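Local coordinates for BH2851 (Bacillus halodurans, PDB 2GFG), which is of unproven function but has the CYTH tunnel fold, probably handling a triphosphate substrate, perhaps as an adenylate cyclase, at residues I8-L13 against T156-A161; Q36-F41 against L122-A127; F66-P71 against D104-L109. One frame throughout, in Å; residues are numbered along the deposited sequence.

How the interactions relate
All three contacts belong to one closed antiparallel barrel of the CYTH type. Interaction 2 joins two neighbouring strands of the wall, 34-42 and 117-131, and lines the interior with polar groups; the R126 side chain comes within about 3 Å (nearest atoms) of a bound unidentified molecule, probably from the crystallisation liquor. Interactions 1 and 3 lie on the outside, where helix 158-171 leans on strand 4-14 and helix 101-108 on strand 63-71. Centres of interactions 1 and 2 lie about 21 Å apart, 1 and 3 about 22 Å, 2 and 3 about 19 Å. None touches another, although the nearest atoms of interaction 3 come within about 5 Å of each of the others.

Interaction 1: residues I8-L13 against T156-A161; sequences IERKTL and TSEEHA. With EDO (1,2-ethanediol), chain I.
The first turn of helix 158-171 lies against the outside of the CYTH barrel, on strand 4-14, whose residues E7, E9 and K11 form the ExExK signature of the family. I8 and R10, which alternate with these residues, face the helix, and the bond from CA to CB of E9 points away from it. A salt bridge leads the contact: R10 NH2 reaches E158 OE1 at 3.0 Å, on the anti lone pair of that oxygen. R10 NH1 adds a weak bond to the same E158 OE1 at 3.2 Å, so both terminal nitrogens converge on one oxygen, with the guanidinium and carboxylate planes turned 29° apart. The second carboxylate oxygen, E158 OE2, lies 3.2 Å from I8 CD1, while the other branch, I8 CG2, packs 3.9 Å from A161 CB. That methyl also sits over one face of the R10 guanidinium, with A161 CB 4.1 Å above the centre of its plane.

Further out, the R10 chain is bent at chi2 (-65°), which folds its head back over its own strand. There NH1 bonds to the carbonyl of E9, with R10 NH1 3.2 Å from E9 O and above the carbonyl plane. R10 NH2 also bonds to T162 OG1, and F165 of the same helix touches the R10 side chain.

The helix start itself is fixed by an N-cap: S157 OG accepts from H160 N at 3.2 Å, while the carbonyl of S157 receives the N-H of A161. Beside this turn an ethanediol, probably from the crystallisation liquor, lays C1 over one face of the H160 ring and is also bound by T164 OG1. T156 N donates to ethanediol O2 at 2.8 Å, in a nearly straight bond of 167°.

Interaction 2: residues Q36-F41 against L122-A127; sequences QRNHYF and LSTSRA. With EDO (1,2-ethanediol), chain G.
In the barrel wall, segments 36-41 and 122-127 of strands 34-42 and 117-131 run antiparallel, their local axes at 152°. Q36 with T124 and N38 with L122 are hydrogen-bonded pairs, each with two backbone bonds, such as N38 N to L122 O at 2.8 Å. Between them R37 and S123 form a non-hydrogen-bonded pair whose side chains lie on the outer face. On the inner face, Q36 and T124 lie side by side and point the same way, as do N38 and L122. Q36 CG takes the crowded position between backbone N and carbonyl carbon (chi1 66°), and the extended chain carries Q36 NE2 to 3.4 Å above the centre of the R126 guanidinium. The two planes are 64° apart; both groups are donors, so this is packing.

One water gathers the polar ends: it accepts from Q36 NE2 at 2.8 Å and from N38 ND2 at 2.7 Å, and is also hydrogen-bonded to T124 OG1 at 2.9 Å. N38 OD1 is bonded to R58 NE, T124 OG1 also to S141 OG, and R126 NE forms a salt bridge with D139.

The Y40 ring crosses L122 obliquely, Y40 CE2 lying 3.5 Å from L122 CB and Y40 OH 3.7 Å from L122 CD2. An alanine in place of Y40 would probably loosen the packing round L122 and would lose the edge-to-face contact with F186.

With R126 beside R58, this donor-rich, cationic wall is consistent with an anion-binding tunnel, as in CYTH relatives that bind triphosphates; D139 would partly offset the charge.

Interaction 3: residues F66-P71 against D104-L109; sequences FTLKQP and DALRDL
Helix 101-108 covers the outside of the CYTH barrel at strand 63-71, and this contact joins the last turn of the helix to the second half of the strand. The local axes pass 9.9 Å apart at an angle of 35°. Strand residues alternate: L68 and Q70 face the helix, while between and beside them T67 bonds to N80 and K69 forms a salt bridge with E7 on the opposite face of the wall.

L68 is the apolar centre. Its CG stands anti to the backbone N (chi1 176°), which sends both methyls out to the helix. L68 CD2 presses on A105 CB at 3.5 Å, tighter than usual van der Waals contact. The other branch, L68 CD1, meets L106 CD2 at 3.8 Å, the two leucines crossing obliquely. L109 adds a looser touch, with L109 CD1 4.4 Å from L68 CD2. Beyond this cluster L106 also reaches L55 of strand 54-60, and the carbonyl of L109 is held by Q51.

Q70 borders the leucines with a polar end. Its CG occupies the crowded position between backbone N and carbonyl carbon (chi1 62°), and the extended chain brings the amide alongside A105 and L109. Q70 OE1 lies 3.7 Å from A105 CB, while Q70 NE2 lies 3.9 Å from L109 CD2. The amide is tied to the helix through one water, which accepts from Q70 NE2 at 2.8 Å and donates to A105 O at 3.0 Å, a carbonyl that also takes a weak bond from L109 N.

Interaction 1: residues I8-L13 against T156-A161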
loop_
_atom_site.group_PDB
_atom_site.type_symbol
_atom_site.label_atom_id
_atom_site.label_comp_id
_atom_site.label_asym_id
_atom_site.label_seq_id
_atom_site.Cartn_x
_atom_site.Cartn_y
_atom_site.Cartn_z
ATOM N N ILE A 8 6.280 3.631 8.841
ATOM C CA ILE A 8 5.459 3.957 10.022
ATOM C C ILE A 8 4.183 4.651 9.509
ATOM O O ILE A 8 4.242 5.773 9.007
ATOM C CB ILE A 8 6.188 4.911 11.003
ATOM C CG1 ILE A 8 7.651 4.455 11.262
ATOM C CG2 ILE A 8 5.392 5.045 12.325
ATOM C CD1 ILE A 8 7.781 3.166 12.005
ATOM N N GLU A 9 3.037 3.990 9.677
ATOM C CA GLU A 9 1.799 4.409 9.016
ATOM C C GLU A 9 0.586 4.378 9.962
ATOM O O GLU A 9 0.389 3.412 10.697
ATOM C CB GLU A 9 1.540 3.493 7.811
ATOM C CG GLU A 9 0.309 3.843 6.973
ATOM C CD GLU A 9 0.030 2.795 5.901
ATOM O OE1 GLU A 9 0.863 2.655 4.967
ATOM O OE2 GLU A 9 -1.018 2.108 5.997
ATOM N N ARG A 10 -0.223 5.448 9.913
ATOM C CA ARG A 10 -1.543 5.489 10.570
ATOM C C ARG A 10 -2.600 5.707 9.497
ATOM O O ARG A 10 -2.356 6.393 8.525
ATOM C CB ARG A 10 -1.602 6.603 11.608
ATOM C CG ARG A 10 -0.587 6.459 12.757
ATOM C CD ARG A 10 -0.870 5.218 13.630
ATOM N NE ARG A 10 0.090 5.089 14.737
ATOM C CZ ARG A 10 1.339 4.608 14.623
ATOM N NH1 ARG A 10 1.820 4.214 13.443
ATOM N NH2 ARG A 10 2.116 4.537 15.698
ATOM N N LYS A 11 -3.788 5.156 9.707
ATOM C CA LYS A 11 -4.789 5.046 8.632
ATOM C C LYS A 11 -6.205 4.940 9.160
ATOM O O LYS A 11 -6.430 4.404 10.227
ATOM C CB LYS A 11 -4.485 3.798 7.781
ATOM C CG LYS A 11 -4.143 2.557 8.638
ATOM C CD LYS A 11 -3.989 1.292 7.834
ATOM C CE LYS A 11 -3.507 0.140 8.751
ATOM N NZ LYS A 11 -3.597 -1.194 8.104
ATOM N N THR A 12 -7.160 5.456 8.384
ATOM C CA THR A 12 -8.579 5.179 8.610
ATOM C C THR A 12 -9.379 5.362 7.324
ATOM O O THR A 12 -9.075 6.241 6.514
ATOM C CB THR A 12 -9.210 6.084 9.732
ATOM O OG1 THR A 12 -10.556 5.650 9.998
ATOM C CG2 THR A 12 -9.230 7.570 9.313
ATOM N N LEU A 13 -10.400 4.523 7.152
ATOM C CA LEU A 13 -11.355 4.673 6.062
ATOM C C LEU A 13 -12.258 5.847 6.344
ATOM O O LEU A 13 -12.518 6.177 7.511
ATOM C CB LEU A 13 -12.212 3.406 5.909
ATOM C CG LEU A 13 -11.485 2.136 5.478
ATOM C CD1 LEU A 13 -12.326 0.909 5.776
ATOM C CD2 LEU A 13 -11.121 2.194 4.004
ATOM N N THR A 156 7.661 9.156 10.966
ATOM C CA THR A 156 9.084 8.764 11.120
ATOM C C THR A 156 9.328 8.002 12.451
ATOM O O THR A 156 10.298 7.242 12.567
ATOM C CB THR A 156 10.040 10.008 11.036
ATOM O OG1 THR A 156 11.409 9.583 11.140
ATOM C CG2 THR A 156 9.736 11.043 12.146
ATOM N N SER A 157 8.492 8.275 13.461
ATOM C CA SER A 157 8.497 7.504 14.713
ATOM C C SER A 157 7.066 7.106 15.078
ATOM O O SER A 157 6.116 7.842 14.791
ATOM C CB SER A 157 9.140 8.305 15.852
ATOM O OG SER A 157 8.260 9.281 16.366
ATOM N N GLU A 158 6.923 5.926 15.695
ATOM C CA GLU A 158 5.601 5.389 16.083
ATOM C C GLU A 158 4.876 6.337 17.051
ATOM O O GLU A 158 3.673 6.567 16.921
ATOM C CB GLU A 158 5.750 3.998 16.736
ATOM C CG GLU A 158 6.386 2.882 15.803
ATOM C CD GLU A 158 5.398 2.286 14.791
ATOM O OE1 GLU A 158 4.195 2.577 14.868
ATOM O OE2 GLU A 158 5.835 1.497 13.935
ATOM N N GLU A 159 5.632 6.891 18.008
ATOM C CA GLU A 159 5.079 7.795 19.035
ATOM C C GLU A 159 4.532 9.093 18.433
ATOM O O GLU A 159 3.401 9.485 18.715
ATOM C CB GLU A 159 6.154 8.134 20.082
ATOM C CG GLU A 159 6.572 6.946 20.979
ATOM C CD GLU A 159 5.640 6.744 22.179
ATOM O OE1 GLU A 159 4.433 7.063 22.066
ATOM O OE2 GLU A 159 6.122 6.262 23.235
ATOM N N HIS A 160 5.351 9.756 17.617
ATOM C CA HIS A 160 4.976 11.051 17.023
ATOM C C HIS A 160 3.879 10.884 15.943
ATOM O O HIS A 160 3.014 11.754 15.784
ATOM C CB HIS A 160 6.212 11.753 16.432
ATOM C CG HIS A 160 6.162 13.249 16.525
ATOM N ND1 HIS A 160 5.051 13.984 16.164
ATOM C CD2 HIS A 160 7.101 14.149 16.906
ATOM C CE1 HIS A 160 5.302 15.270 16.339
ATOM N NE2 HIS A 160 6.539 15.397 16.787
ATOM N N ALA A 161 3.919 9.760 15.221
ATOM C CA ALA A 161 2.890 9.438 14.205
ATOM C C ALA A 161 1.490 9.294 14.826
ATOM O O ALA A 161 0.500 9.689 14.224
ATOM C CB ALA A 161 3.261 8.169 13.459
HETATM C C1 EDO I . 5.624 13.322 13.118
HETATM O O1 EDO I . 5.043 14.529 12.575
HETATM C C2 EDO I . 6.066 12.361 11.994
HETATM O O2 EDO I . 6.328 11.024 12.509
#

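Interaction 2: residues Q36-F41 against L122-A127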
loop_
_atom_site.group_PDB
_atom_site.type_symbol
_atom_site.label_atom_id
_atom_site.label_comp_id
_atom_site.label_asym_id
_atom_site.label_seq_id
_atom_site.Cartn_x
_atom_site.Cartn_y
_atom_site.Cartn_z
ATOM N N GLN A 36 -2.518 4.739 -9.658
ATOM C CA GLN A 36 -1.598 3.603 -9.581
ATOM C C GLN A 36 -2.372 2.283 -9.480
ATOM O O GLN A 36 -3.514 2.252 -8.996
ATOM C CB GLN A 36 -0.660 3.755 -8.382
ATOM C CG GLN A 36 -1.378 3.668 -7.001
ATOM C CD GLN A 36 -0.549 4.235 -5.865
ATOM O OE1 GLN A 36 0.273 5.126 -6.065
ATOM N NE2 GLN A 36 -0.773 3.730 -4.666
ATOM N N ARG A 37 -1.745 1.206 -9.957
ATOM C CA ARG A 37 -2.331 -0.131 -9.916
ATOM C C ARG A 37 -1.453 -1.044 -9.102
ATOM O O ARG A 37 -0.268 -1.180 -9.381
ATOM C CB ARG A 37 -2.468 -0.692 -11.312
ATOM C CG ARG A 37 -3.526 -0.036 -12.125
ATOM C CD ARG A 37 -3.911 -0.886 -13.322
ATOM N NE ARG A 37 -5.139 -0.412 -13.954
ATOM C CZ ARG A 37 -5.796 -1.060 -14.925
ATOM N NH1 ARG A 37 -5.337 -2.230 -15.403
ATOM N NH2 ARG A 37 -6.913 -0.541 -15.425
ATOM N N ASN A 38 -2.049 -1.690 -8.107
ATOM C CA ASN A 38 -1.344 -2.617 -7.255
ATOM C C ASN A 38 -1.735 -4.020 -7.629
ATOM O O ASN A 38 -2.905 -4.385 -7.525
ATOM C CB ASN A 38 -1.688 -2.346 -5.798
ATOM C CG ASN A 38 -1.382 -0.939 -5.392
ATOM O OD1 ASN A 38 -0.259 -0.497 -5.492
ATOM N ND2 ASN A 38 -2.407 -0.207 -4.960
ATOM N N HIS A 39 -0.781 -4.772 -8.185
ATOM C CA HIS A 39 -1.006 -6.163 -8.555
ATOM C C HIS A 39 -0.500 -7.036 -7.433
ATOM O O HIS A 39 0.685 -7.022 -7.131
ATOM C CB HIS A 39 -0.274 -6.497 -9.844
ATOM C CG HIS A 39 -0.691 -5.661 -11.010
ATOM N ND1 HIS A 39 -1.725 -6.017 -11.849
ATOM C CD2 HIS A 39 -0.223 -4.475 -11.471
ATOM C CE1 HIS A 39 -1.872 -5.091 -12.781
ATOM N NE2 HIS A 39 -0.971 -4.147 -12.576
ATOM N N TYR A 40 -1.400 -7.804 -6.817
ATOM C CA TYR A 40 -1.056 -8.585 -5.616
ATOM C C TYR A 40 -0.689 -10.015 -5.925
ATOM O O TYR A 40 -1.277 -10.642 -6.795
ATOM C CB TYR A 40 -2.206 -8.551 -4.621
ATOM C CG TYR A 40 -2.582 -7.156 -4.200
ATOM C CD1 TYR A 40 -1.612 -6.269 -3.705
ATOM C CD2 TYR A 40 -3.904 -6.717 -4.266
ATOM C CE1 TYR A 40 -1.944 -4.975 -3.320
ATOM C CE2 TYR A 40 -4.255 -5.419 -3.870
ATOM C CZ TYR A 40 -3.264 -4.550 -3.401
ATOM O OH TYR A 40 -3.590 -3.269 -3.020
ATOM N N PHE A 41 0.303 -10.527 -5.190
ATOM C CA PHE A 41 0.761 -11.894 -5.337
ATOM C C PHE A 41 0.640 -12.636 -4.017
ATOM O O PHE A 41 0.906 -12.077 -2.949
ATOM C CB PHE A 41 2.200 -11.919 -5.819
ATOM C CG PHE A 41 2.380 -11.350 -7.183
ATOM C CD1 PHE A 41 2.400 -12.182 -8.302
ATOM C CD2 PHE A 41 2.467 -9.976 -7.372
ATOM C CE1 PHE A 41 2.552 -11.652 -9.586
ATOM C CE2 PHE A 41 2.615 -9.441 -8.651
ATOM C CZ PHE A 41 2.652 -10.293 -9.760
ATOM N N LEU A 122 -5.744 -3.982 -7.489
ATOM C CA LEU A 122 -6.476 -2.903 -6.844
ATOM C C LEU A 122 -5.923 -1.579 -7.348
ATOM O O LEU A 122 -4.707 -1.338 -7.266
ATOM C CB LEU A 122 -6.314 -3.007 -5.320
ATOM C CG LEU A 122 -6.924 -1.913 -4.428
ATOM C CD1 LEU A 122 -7.299 -2.493 -3.080
ATOM C CD2 LEU A 122 -5.980 -0.707 -4.246
ATOM N N SER A 123 -6.804 -0.722 -7.880
ATOM C CA SER A 123 -6.395 0.594 -8.391
ATOM C C SER A 123 -6.625 1.670 -7.346
ATOM O O SER A 123 -7.632 1.653 -6.653
ATOM C CB SER A 123 -7.164 0.940 -9.662
ATOM O OG SER A 123 -6.817 0.061 -10.717
ATOM N N THR A 124 -5.692 2.623 -7.259
ATOM C CA THR A 124 -5.804 3.746 -6.310
ATOM C C THR A 124 -5.496 5.085 -6.978
ATOM O O THR A 124 -4.511 5.219 -7.703
ATOM C CB THR A 124 -4.864 3.573 -5.094
ATOM O OG1 THR A 124 -5.212 2.378 -4.381
ATOM C CG2 THR A 124 -4.974 4.781 -4.131
ATOM N N SER A 125 -6.372 6.060 -6.739
ATOM C CA SER A 125 -6.129 7.437 -7.099
ATOM C C SER A 125 -5.655 8.142 -5.839
ATOM O O SER A 125 -6.386 8.204 -4.846
ATOM C CB SER A 125 -7.399 8.077 -7.623
ATOM O OG SER A 125 -7.157 9.388 -8.043
ATOM N N ARG A 126 -4.427 8.670 -5.875
ATOM C CA ARG A 126 -3.756 9.157 -4.661
ATOM C C ARG A 126 -3.303 10.601 -4.761
ATOM O O ARG A 126 -2.669 10.992 -5.725
ATOM C CB ARG A 126 -2.544 8.277 -4.351
ATOM C CG ARG A 126 -1.685 8.783 -3.158
ATOM C CD ARG A 126 -0.610 7.800 -2.771
ATOM N NE ARG A 126 -1.161 6.562 -2.221
ATOM C CZ ARG A 126 -0.428 5.552 -1.747
ATOM N NH1 ARG A 126 0.911 5.606 -1.771
ATOM N NH2 ARG A 126 -1.031 4.476 -1.264
ATOM N N ALA A 127 -3.600 11.369 -3.712
ATOM C CA ALA A 127 -3.036 12.692 -3.514
ATOM C C ALA A 127 -2.157 12.651 -2.254
ATOM O O ALA A 127 -2.508 12.002 -1.278
ATOM C CB ALA A 127 -4.131 13.707 -3.361
HETATM C C1 EDO G . -10.089 10.961 -8.720
HETATM O O1 EDO G . -8.804 11.565 -8.536
HETATM C C2 EDO G . -10.597 10.394 -7.391
HETATM O O2 EDO G . -10.569 11.398 -6.357
HETATM O O HOH W 1 -2.512 1.945 -3.368
#

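Interaction 3: residues F66-P71 against D104-L109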
loop_
_atom_site.group_PDB
_atom_site.type_symbol
_atom_site.label_atom_id
_atom_site.label_comp_id
_atom_site.label_asym_id
_atom_site.label_seq_id
_atom_site.Cartn_x
_atom_site.Cartn_y
_atom_site.Cartn_z
ATOM N N PHE A 66 8.476 -3.584 -7.816
ATOM C CA PHE A 66 8.250 -4.832 -7.085
ATOM C C PHE A 66 8.496 -4.554 -5.614
ATOM O O PHE A 66 9.555 -4.063 -5.254
ATOM C CB PHE A 66 9.233 -5.905 -7.615
ATOM C CG PHE A 66 8.877 -7.352 -7.248
ATOM C CD1 PHE A 66 7.539 -7.767 -7.059
ATOM C CD2 PHE A 66 9.884 -8.340 -7.276
ATOM C CE1 PHE A 66 7.237 -9.100 -6.807
ATOM C CE2 PHE A 66 9.582 -9.685 -7.023
ATOM C CZ PHE A 66 8.272 -10.066 -6.783
ATOM N N THR A 67 7.503 -4.845 -4.762
ATOM C CA THR A 67 7.586 -4.466 -3.330
ATOM C C THR A 67 7.137 -5.571 -2.396
ATOM O O THR A 67 6.039 -6.128 -2.549
ATOM C CB THR A 67 6.755 -3.181 -3.038
ATOM O OG1 THR A 67 7.352 -2.076 -3.705
ATOM C CG2 THR A 67 6.695 -2.880 -1.528
ATOM N N LEU A 68 8.009 -5.902 -1.444
ATOM C CA LEU A 68 7.658 -6.756 -0.322
ATOM C C LEU A 68 7.510 -5.883 0.933
ATOM O O LEU A 68 8.267 -4.923 1.119
ATOM C CB LEU A 68 8.745 -7.817 -0.097
ATOM C CG LEU A 68 8.579 -8.758 1.115
ATOM C CD1 LEU A 68 7.312 -9.599 1.004
ATOM C CD2 LEU A 68 9.807 -9.653 1.267
ATOM N N LYS A 69 6.491 -6.185 1.746
ATOM C CA LYS A 69 6.331 -5.595 3.088
ATOM C C LYS A 69 6.311 -6.718 4.074
ATOM O O LYS A 69 5.540 -7.649 3.909
ATOM C CB LYS A 69 5.023 -4.821 3.199
ATOM C CG LYS A 69 4.980 -3.542 2.408
ATOM C CD LYS A 69 3.622 -2.841 2.564
ATOM C CE LYS A 69 3.573 -1.543 1.765
ATOM N NZ LYS A 69 2.315 -0.770 1.998
ATOM N N GLN A 70 7.178 -6.650 5.094
ATOM C CA GLN A 70 7.251 -7.701 6.142
ATOM C C GLN A 70 7.375 -7.072 7.531
ATOM O O GLN A 70 7.655 -5.880 7.643
ATOM C CB GLN A 70 8.433 -8.659 5.872
ATOM C CG GLN A 70 9.810 -7.997 5.901
ATOM C CD GLN A 70 10.909 -8.918 5.399
ATOM O OE1 GLN A 70 11.457 -8.709 4.314
ATOM N NE2 GLN A 70 11.223 -9.965 6.182
ATOM N N PRO A 71 7.104 -7.861 8.598
ATOM C CA PRO A 71 7.242 -7.341 9.968
ATOM C C PRO A 71 8.660 -6.826 10.316
ATOM O O PRO A 71 9.656 -7.277 9.739
ATOM C CB PRO A 71 6.880 -8.549 10.838
ATOM C CG PRO A 71 6.013 -9.375 9.990
ATOM C CD PRO A 71 6.533 -9.227 8.599
ATOM N N ASP A 104 15.275 -12.366 -2.672
ATOM C CA ASP A 104 16.115 -12.786 -1.528
ATOM C C ASP A 104 15.329 -12.806 -0.218
ATOM O O ASP A 104 15.401 -13.766 0.532
ATOM C CB ASP A 104 17.323 -11.855 -1.378
ATOM C CG ASP A 104 18.335 -12.003 -2.516
ATOM O OD1 ASP A 104 18.286 -13.022 -3.267
ATOM O OD2 ASP A 104 19.190 -11.098 -2.653
ATOM N N ALA A 105 14.585 -11.731 0.045
ATOM C CA ALA A 105 13.775 -11.615 1.271
ATOM C C ALA A 105 12.632 -12.646 1.314
ATOM O O ALA A 105 12.256 -13.107 2.389
ATOM C CB ALA A 105 13.223 -10.220 1.406
ATOM N N LEU A 106 12.067 -12.977 0.140
ATOM C CA LEU A 106 11.024 -14.015 0.051
ATOM C C LEU A 106 11.596 -15.380 0.402
ATOM O O LEU A 106 11.000 -16.130 1.184
ATOM C CB LEU A 106 10.400 -14.059 -1.361
ATOM C CG LEU A 106 9.507 -12.894 -1.783
ATOM C CD1 LEU A 106 9.076 -13.073 -3.220
ATOM C CD2 LEU A 106 8.293 -12.765 -0.880
ATOM N N ARG A 107 12.775 -15.685 -0.155
ATOM C CA ARG A 107 13.465 -16.950 0.128
ATOM C C ARG A 107 13.937 -17.040 1.592
ATOM O O ARG A 107 13.913 -18.113 2.175
ATOM C CB ARG A 107 14.638 -17.167 -0.854
ATOM C CG ARG A 107 14.158 -17.486 -2.285
ATOM C CD ARG A 107 15.259 -18.065 -3.201
ATOM N NE ARG A 107 16.016 -17.011 -3.907
ATOM C CZ ARG A 107 16.440 -17.082 -5.193
ATOM N NH1 ARG A 107 16.095 -18.113 -5.991
ATOM N NH2 ARG A 107 17.139 -16.068 -5.709
ATOM N N ASP A 108 14.302 -15.894 2.194
ATOM C CA ASP A 108 14.644 -15.850 3.649
ATOM C C ASP A 108 13.418 -16.162 4.542
ATOM O O ASP A 108 13.572 -16.620 5.669
ATOM C CB ASP A 108 15.226 -14.485 4.045
ATOM C CG ASP A 108 16.611 -14.231 3.452
ATOM O OD1 ASP A 108 17.227 -15.169 2.887
ATOM O OD2 ASP A 108 17.086 -13.081 3.551
ATOM N N LEU A 109 12.216 -15.885 4.027
ATOM C CA LEU A 109 10.952 -16.199 4.735
ATOM C C LEU A 109 10.406 -17.619 4.404
ATOM O O LEU A 109 9.312 -17.979 4.845
ATOM C CB LEU A 109 9.882 -15.139 4.404
ATOM C CG LEU A 109 10.148 -13.715 4.919
ATOM C CD1 LEU A 109 9.152 -12.745 4.326
ATOM C CD2 LEU A 109 10.114 -13.651 6.450
HETATM O O HOH W 2 13.012 -11.693 4.913
#